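Local coordinates for protein unconventional myosin IB (PDB 5XGG) that probably recognises proline-rich ligands through its C-terminal SH3 domain, as part of an unconventional class I myosin, at residues L21-G26 against N52-E57; I29-K34 against G48-N53. One frame throughout, in Å; residues are numbered along the deposited sequence.

Overall arrangement
Both contacts belong to one small antiparallel beta barrel and lie about 8 Å apart, centre to centre. Along the chain come 21-26, in the long loop after strand 6-9, then 29-34 on strand 28-35, then 48-53 and 52-57, which overlap at Asn52 and Asn53. Interaction 1 ties the loop to the 3-10 turn and last strand; interaction 2 brings strands 28-35 and 46-51 together across the interior. Phe23 joins them in one apolar interior: its CE2 lies 3.6 Å from Ile50 CG2 and its CG 3.7 Å from Ile29 CD1. A probable hydrogen bond from Leu21 N to Trp49 O adds a separate backbone link.

Interaction 1 (L21-G26 against N52-E57); sequences LSFKVG and NNYVKE
A small, purely apolar contact joins Phe23, in the long loop between strands 6-9 and 28-35, to Tyr54 and Val55, where the 3-10 turn 52-54 passes into the last strand, 55-57. The outer end of the phenyl ring does the touching. Its CZ lies 3.8 Å from Tyr54 CB, and CE1 of the same ring is 4.0 Å from that carbon. Tyr54 CB sits in the plane of the phenyl ring, against its edge, and the two side chains run at about a right angle. Phe23 CG stands between its backbone N and carbonyl carbon (chi1 53°), which leaves the ring with its CZ end against Tyr54 and Val55. Val55 makes the second, looser contact, with CG1 4.2 Å from Phe23 CZ.

The loop is the RT loop of the SH3 fold, and the turn with the residues after it carries the family's Asn-Tyr-Val signature. Phenylalanine suits a buried position here because its flat ring, with no polar atom to satisfy, can span from the loop to the turn; it also packs on Leu43, Ala9 and Ile50. Valine is compact enough to fit beside it while also meeting Val7 and Ile50. Tyr54 has two roles: its CB meets Phe23, while the phenol leads away, with CG beside the backbone N (chi1 -77°), to an edge-to-face stack with Tyr13. Asn53 OD1 lies in the plane of the Tyr54 ring, at its edge. In SH3 domains generally, tyrosines at such positions line the groove for proline-rich ligands, and Tyr54 probably does likewise.

Interaction 2 (I29-K34 against G48-N53); sequences ITILEK and GWIPNN
Ile50 reaches inward from strand 46-51 to meet Ile29 and Ile31 of strand 28-35, its CD1 methyl making both contacts. Its CG1 stands between the backbone N and the carbonyl carbon (chi1 70°), and the rest of the branch is extended, which carries CD1 out to the facing strand. There it lies 4.0 Å from Ile29 CG2, the two side chains meeting tip to tip. Ile31 comes in at a slant and offers CD1, also 4.0 Å from Ile50 CD1; a turn at chi2 (-61°) brings this delta methyl round to Ile50. The branching of isoleucine is put to use: Ile29 CG2 meets Ile50 while its CD1 packs on the Phe23 ring, and Ile50 sends CD1 to the facing strand while its CG2 packs on Phe23. Ile31 also touches Val7.

Nearer the surface, Trp49 and Glu33 touch. Glu33 CG, anti to its own N, approaches Trp49 CH2 to 4.0 Å. The contact is through the aliphatic part of the glutamate, which reaches the ring obliquely, with carboxylate and indole planes 43° apart; the indole also touches Lys40.

Nothing pairs the two backbones directly: the strand axes pass 9.2 Å apart and run nearly perpendicular to each other. Such near-orthogonal packing of strands around shared aliphatic side chains is characteristic of the SH3 beta barrel.

Interaction 1 (L21-G26 against N52-E57)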
loop_
_atom_site.group_PDB
_atom_site.type_symbol
_atom_site.label_atom_id
_atom_site.label_comp_id
_atom_site.label_asym_id
_atom_site.label_seq_id
_atom_site.Cartn_x
_atom_site.Cartn_y
_atom_site.Cartn_z
ATOM N N LEU A 21 -8.674 1.770 2.564
ATOM C CA LEU A 21 -7.954 2.967 2.125
ATOM C C LEU A 21 -8.134 3.151 0.636
ATOM O O LEU A 21 -7.765 2.298 -0.183
ATOM C CB LEU A 21 -6.482 2.831 2.533
ATOM C CG LEU A 21 -5.499 3.930 2.091
ATOM C CD1 LEU A 21 -5.797 5.215 2.809
ATOM C CD2 LEU A 21 -4.020 3.392 2.370
ATOM N N SER A 22 -8.601 4.323 0.228
ATOM C CA SER A 22 -8.579 4.724 -1.176
ATOM C C SER A 22 -7.245 5.277 -1.643
ATOM O O SER A 22 -6.427 5.742 -0.806
ATOM C CB SER A 22 -9.639 5.811 -1.447
ATOM O OG SER A 22 -10.937 5.436 -1.003
ATOM N N PHE A 23 -7.015 5.211 -2.962
ATOM C CA PHE A 23 -5.741 5.672 -3.499
ATOM C C PHE A 23 -5.883 5.807 -5.010
ATOM O O PHE A 23 -6.843 5.326 -5.627
ATOM C CB PHE A 23 -4.544 4.739 -3.088
ATOM C CG PHE A 23 -4.751 3.327 -3.398
ATOM C CD1 PHE A 23 -4.368 2.780 -4.662
ATOM C CD2 PHE A 23 -5.267 2.455 -2.414
ATOM C CE1 PHE A 23 -4.613 1.420 -4.945
ATOM C CE2 PHE A 23 -5.496 1.092 -2.722
ATOM C CZ PHE A 23 -5.134 0.586 -3.967
ATOM N N LYS A 24 -4.917 6.521 -5.580
ATOM C CA LYS A 24 -4.845 6.774 -6.984
ATOM C C LYS A 24 -3.575 6.144 -7.531
ATOM O O LYS A 24 -2.632 5.873 -6.794
ATOM C CB LYS A 24 -4.962 8.288 -7.205
ATOM C CG LYS A 24 -3.719 9.097 -7.133
ATOM C CD LYS A 24 -4.062 10.599 -6.968
ATOM C CE LYS A 24 -2.787 11.484 -6.844
ATOM N NZ LYS A 24 -2.157 11.377 -5.483
ATOM N N VAL A 25 -3.503 6.021 -8.839
ATOM C CA VAL A 25 -2.391 5.436 -9.530
ATOM C C VAL A 25 -1.152 6.214 -9.231
ATOM O O VAL A 25 -1.182 7.429 -9.207
ATOM C CB VAL A 25 -2.540 5.422 -11.063
ATOM C CG1 VAL A 25 -1.452 4.572 -11.625
ATOM C CG2 VAL A 25 -3.828 4.801 -11.486
ATOM N N GLY A 26 -0.096 5.487 -8.888
ATOM C CA GLY A 26 1.157 6.087 -8.559
ATOM C C GLY A 26 1.440 6.373 -7.116
ATOM O O GLY A 26 2.651 6.744 -6.745
ATOM N N ASN A 52 -3.943 -6.130 -2.362
ATOM C CA ASN A 52 -2.575 -6.188 -2.796
ATOM C C ASN A 52 -2.400 -6.360 -4.294
ATOM O O ASN A 52 -1.388 -6.041 -4.787
ATOM C CB ASN A 52 -1.772 -7.231 -1.981
ATOM C CG ASN A 52 -2.121 -8.694 -2.331
ATOM O OD1 ASN A 52 -2.505 -9.013 -3.424
ATOM N ND2 ASN A 52 -1.909 -9.589 -1.379
ATOM N N ASN A 53 -3.436 -6.862 -5.019
ATOM C CA ASN A 53 -3.333 -6.965 -6.461
ATOM C C ASN A 53 -3.601 -5.666 -7.208
ATOM O O ASN A 53 -3.570 -5.688 -8.453
ATOM C CB ASN A 53 -4.212 -8.110 -6.936
ATOM C CG ASN A 53 -5.716 -7.931 -6.637
ATOM O OD1 ASN A 53 -6.140 -6.948 -6.088
ATOM N ND2 ASN A 53 -6.513 -8.970 -6.958
ATOM N N TYR A 54 -3.709 -4.520 -6.474
ATOM C CA TYR A 54 -3.744 -3.177 -7.062
ATOM C C TYR A 54 -2.438 -2.495 -7.057
ATOM O O TYR A 54 -2.284 -1.427 -7.604
ATOM C CB TYR A 54 -4.829 -2.267 -6.463
ATOM C CG TYR A 54 -6.202 -2.517 -6.930
ATOM C CD1 TYR A 54 -6.830 -3.759 -6.742
ATOM C CD2 TYR A 54 -6.987 -1.480 -7.458
ATOM C CE1 TYR A 54 -8.157 -3.930 -7.151
ATOM C CE2 TYR A 54 -8.276 -1.692 -7.948
ATOM C CZ TYR A 54 -8.871 -2.892 -7.722
ATOM O OH TYR A 54 -10.181 -3.047 -8.117
ATOM N N VAL A 55 -1.458 -3.097 -6.401
ATOM C CA VAL A 55 -0.177 -2.454 -6.204
ATOM C C VAL A 55 1.002 -3.374 -6.489
ATOM O O VAL A 55 0.820 -4.558 -6.705
ATOM C CB VAL A 55 -0.103 -1.990 -4.731
ATOM C CG1 VAL A 55 -1.323 -1.146 -4.303
ATOM C CG2 VAL A 55 0.112 -3.150 -3.765
ATOM N N LYS A 56 2.177 -2.761 -6.552
ATOM C CA LYS A 56 3.462 -3.463 -6.786
ATOM C C LYS A 56 4.473 -3.026 -5.793
ATOM O O LYS A 56 4.758 -1.817 -5.658
ATOM C CB LYS A 56 4.024 -3.165 -8.154
ATOM C CG LYS A 56 5.129 -4.158 -8.555
ATOM C CD LYS A 56 5.992 -3.581 -9.670
ATOM C CE LYS A 56 6.741 -4.686 -10.423
ATOM N NZ LYS A 56 8.085 -4.220 -10.876
ATOM N N GLU A 57 5.019 -4.023 -5.112
ATOM C CA GLU A 57 5.968 -3.760 -4.030
ATOM C C GLU A 57 7.208 -3.172 -4.628
ATOM O O GLU A 57 7.625 -3.602 -5.668
ATOM C CB GLU A 57 6.206 -5.035 -3.195
ATOM C CG GLU A 57 6.834 -4.685 -1.841
ATOM C CD GLU A 57 7.108 -5.894 -1.026
ATOM O OE1 GLU A 57 6.710 -7.052 -1.422
ATOM O OE2 GLU A 57 7.727 -5.631 0.023
#

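Interaction 2 (I29-K34 against G48-N53)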
loop_
_atom_site.group_PDB
_atom_site.type_symbol
_atom_site.label_atom_id
_atom_site.label_comp_id
_atom_site.label_asym_id
_atom_site.label_seq_id
_atom_site.Cartn_x
_atom_site.Cartn_y
_atom_site.Cartn_z
ATOM N N ILE A 29 2.431 3.798 -1.029
ATOM C CA ILE A 29 1.746 3.364 0.187
ATOM C C ILE A 29 2.713 2.509 1.031
ATOM O O ILE A 29 3.350 1.590 0.537
ATOM C CB ILE A 29 0.443 2.589 -0.177
ATOM C CG1 ILE A 29 -0.359 3.465 -1.104
ATOM C CG2 ILE A 29 -0.281 2.191 1.081
ATOM C CD1 ILE A 29 -1.510 2.701 -1.711
ATOM N N THR A 30 2.827 2.856 2.332
ATOM C CA THR A 30 3.615 2.097 3.297
ATOM C C THR A 30 2.809 0.957 3.899
ATOM O O THR A 30 1.679 1.149 4.284
ATOM C CB THR A 30 4.110 3.101 4.353
ATOM O OG1 THR A 30 4.921 4.120 3.693
ATOM C CG2 THR A 30 4.969 2.348 5.390
ATOM N N ILE A 31 3.381 -0.235 4.045
ATOM C CA ILE A 31 2.663 -1.427 4.474
ATOM C C ILE A 31 2.968 -1.719 5.935
ATOM O O ILE A 31 4.132 -1.872 6.317
ATOM C CB ILE A 31 2.988 -2.647 3.570
ATOM C CG1 ILE A 31 2.712 -2.244 2.129
ATOM C CG2 ILE A 31 2.180 -3.836 4.061
ATOM C CD1 ILE A 31 1.278 -1.827 1.775
ATOM N N LEU A 32 1.915 -1.757 6.747
ATOM C CA LEU A 32 2.042 -1.945 8.197
ATOM C C LEU A 32 1.792 -3.412 8.613
ATOM O O LEU A 32 2.230 -3.850 9.706
ATOM C CB LEU A 32 1.037 -0.999 8.887
ATOM C CG LEU A 32 1.130 0.456 8.638
ATOM C CD1 LEU A 32 0.007 1.117 9.436
ATOM C CD2 LEU A 32 2.533 0.990 8.906
ATOM N N GLU A 33 1.091 -4.188 7.787
ATOM C CA GLU A 33 0.631 -5.505 8.169
ATOM C C GLU A 33 0.049 -6.156 6.925
ATOM O O GLU A 33 -0.354 -5.424 6.001
ATOM C CB GLU A 33 -0.423 -5.317 9.290
ATOM C CG GLU A 33 -1.370 -6.440 9.601
ATOM C CD GLU A 33 -1.661 -6.462 11.080
ATOM O OE1 GLU A 33 -1.971 -5.369 11.627
ATOM O OE2 GLU A 33 -1.473 -7.551 11.639
ATOM N N LYS A 34 0.032 -7.493 6.908
ATOM C CA LYS A 34 -0.511 -8.281 5.781
ATOM C C LYS A 34 -1.570 -9.255 6.262
ATOM O O LYS A 34 -1.469 -9.903 7.326
ATOM C CB LYS A 34 0.598 -8.979 5.024
ATOM C CG LYS A 34 1.579 -8.075 4.366
ATOM C CD LYS A 34 2.558 -8.904 3.555
ATOM C CE LYS A 34 3.311 -8.104 2.504
ATOM N NZ LYS A 34 4.536 -7.322 2.847
ATOM N N GLY A 48 -5.581 2.108 6.225
ATOM C CA GLY A 48 -6.704 1.229 5.932
ATOM C C GLY A 48 -6.242 0.043 5.083
ATOM O O GLY A 48 -5.130 0.019 4.552
ATOM N N TRP A 49 -7.118 -0.925 4.911
ATOM C CA TRP A 49 -6.792 -2.048 4.075
ATOM C C TRP A 49 -6.881 -1.677 2.591
ATOM O O TRP A 49 -7.800 -1.009 2.136
ATOM C CB TRP A 49 -7.749 -3.238 4.350
ATOM C CG TRP A 49 -7.669 -3.747 5.703
ATOM C CD1 TRP A 49 -8.533 -3.464 6.715
ATOM C CD2 TRP A 49 -6.624 -4.580 6.267
ATOM N NE1 TRP A 49 -8.104 -4.109 7.887
ATOM C CE2 TRP A 49 -6.964 -4.810 7.637
ATOM C CE3 TRP A 49 -5.470 -5.181 5.753
ATOM C CZ2 TRP A 49 -6.127 -5.531 8.499
ATOM C CZ3 TRP A 49 -4.705 -6.008 6.546
ATOM C CH2 TRP A 49 -5.002 -6.156 7.950
ATOM N N ILE A 50 -5.948 -2.267 1.857
ATOM C CA ILE A 50 -5.869 -2.172 0.408
ATOM C C ILE A 50 -5.730 -3.561 -0.190
ATOM O O ILE A 50 -5.141 -4.468 0.366
ATOM C CB ILE A 50 -4.691 -1.304 -0.021
ATOM C CG1 ILE A 50 -3.274 -1.950 0.248
ATOM C CG2 ILE A 50 -4.720 0.064 0.596
ATOM C CD1 ILE A 50 -2.111 -1.128 -0.315
ATOM N N PRO A 51 -6.308 -3.759 -1.379
ATOM C CA PRO A 51 -6.103 -5.003 -2.129
ATOM C C PRO A 51 -4.717 -5.084 -2.736
ATOM O O PRO A 51 -4.315 -4.161 -3.477
ATOM C CB PRO A 51 -7.167 -4.881 -3.241
ATOM C CG PRO A 51 -7.378 -3.434 -3.380
ATOM C CD PRO A 51 -7.123 -2.794 -2.077
ATOM N N ASN A 52 -3.943 -6.130 -2.362
ATOM C CA ASN A 52 -2.575 -6.188 -2.796
ATOM C C ASN A 52 -2.400 -6.360 -4.294
ATOM O O ASN A 52 -1.388 -6.041 -4.787
ATOM C CB ASN A 52 -1.772 -7.231 -1.981
ATOM C CG ASN A 52 -2.121 -8.694 -2.331
ATOM O OD1 ASN A 52 -2.505 -9.013 -3.424
ATOM N ND2 ASN A 52 -1.909 -9.589 -1.379
ATOM N N ASN A 53 -3.436 -6.862 -5.019
ATOM C CA ASN A 53 -3.333 -6.965 -6.461
ATOM C C ASN A 53 -3.601 -5.666 -7.208
ATOM O O ASN A 53 -3.570 -5.688 -8.453
ATOM C CB ASN A 53 -4.212 -8.110 -6.936
ATOM C CG ASN A 53 -5.716 -7.931 -6.637
ATOM O OD1 ASN A 53 -6.140 -6.948 -6.088
ATOM N ND2 ASN A 53 -6.513 -8.970 -6.958
#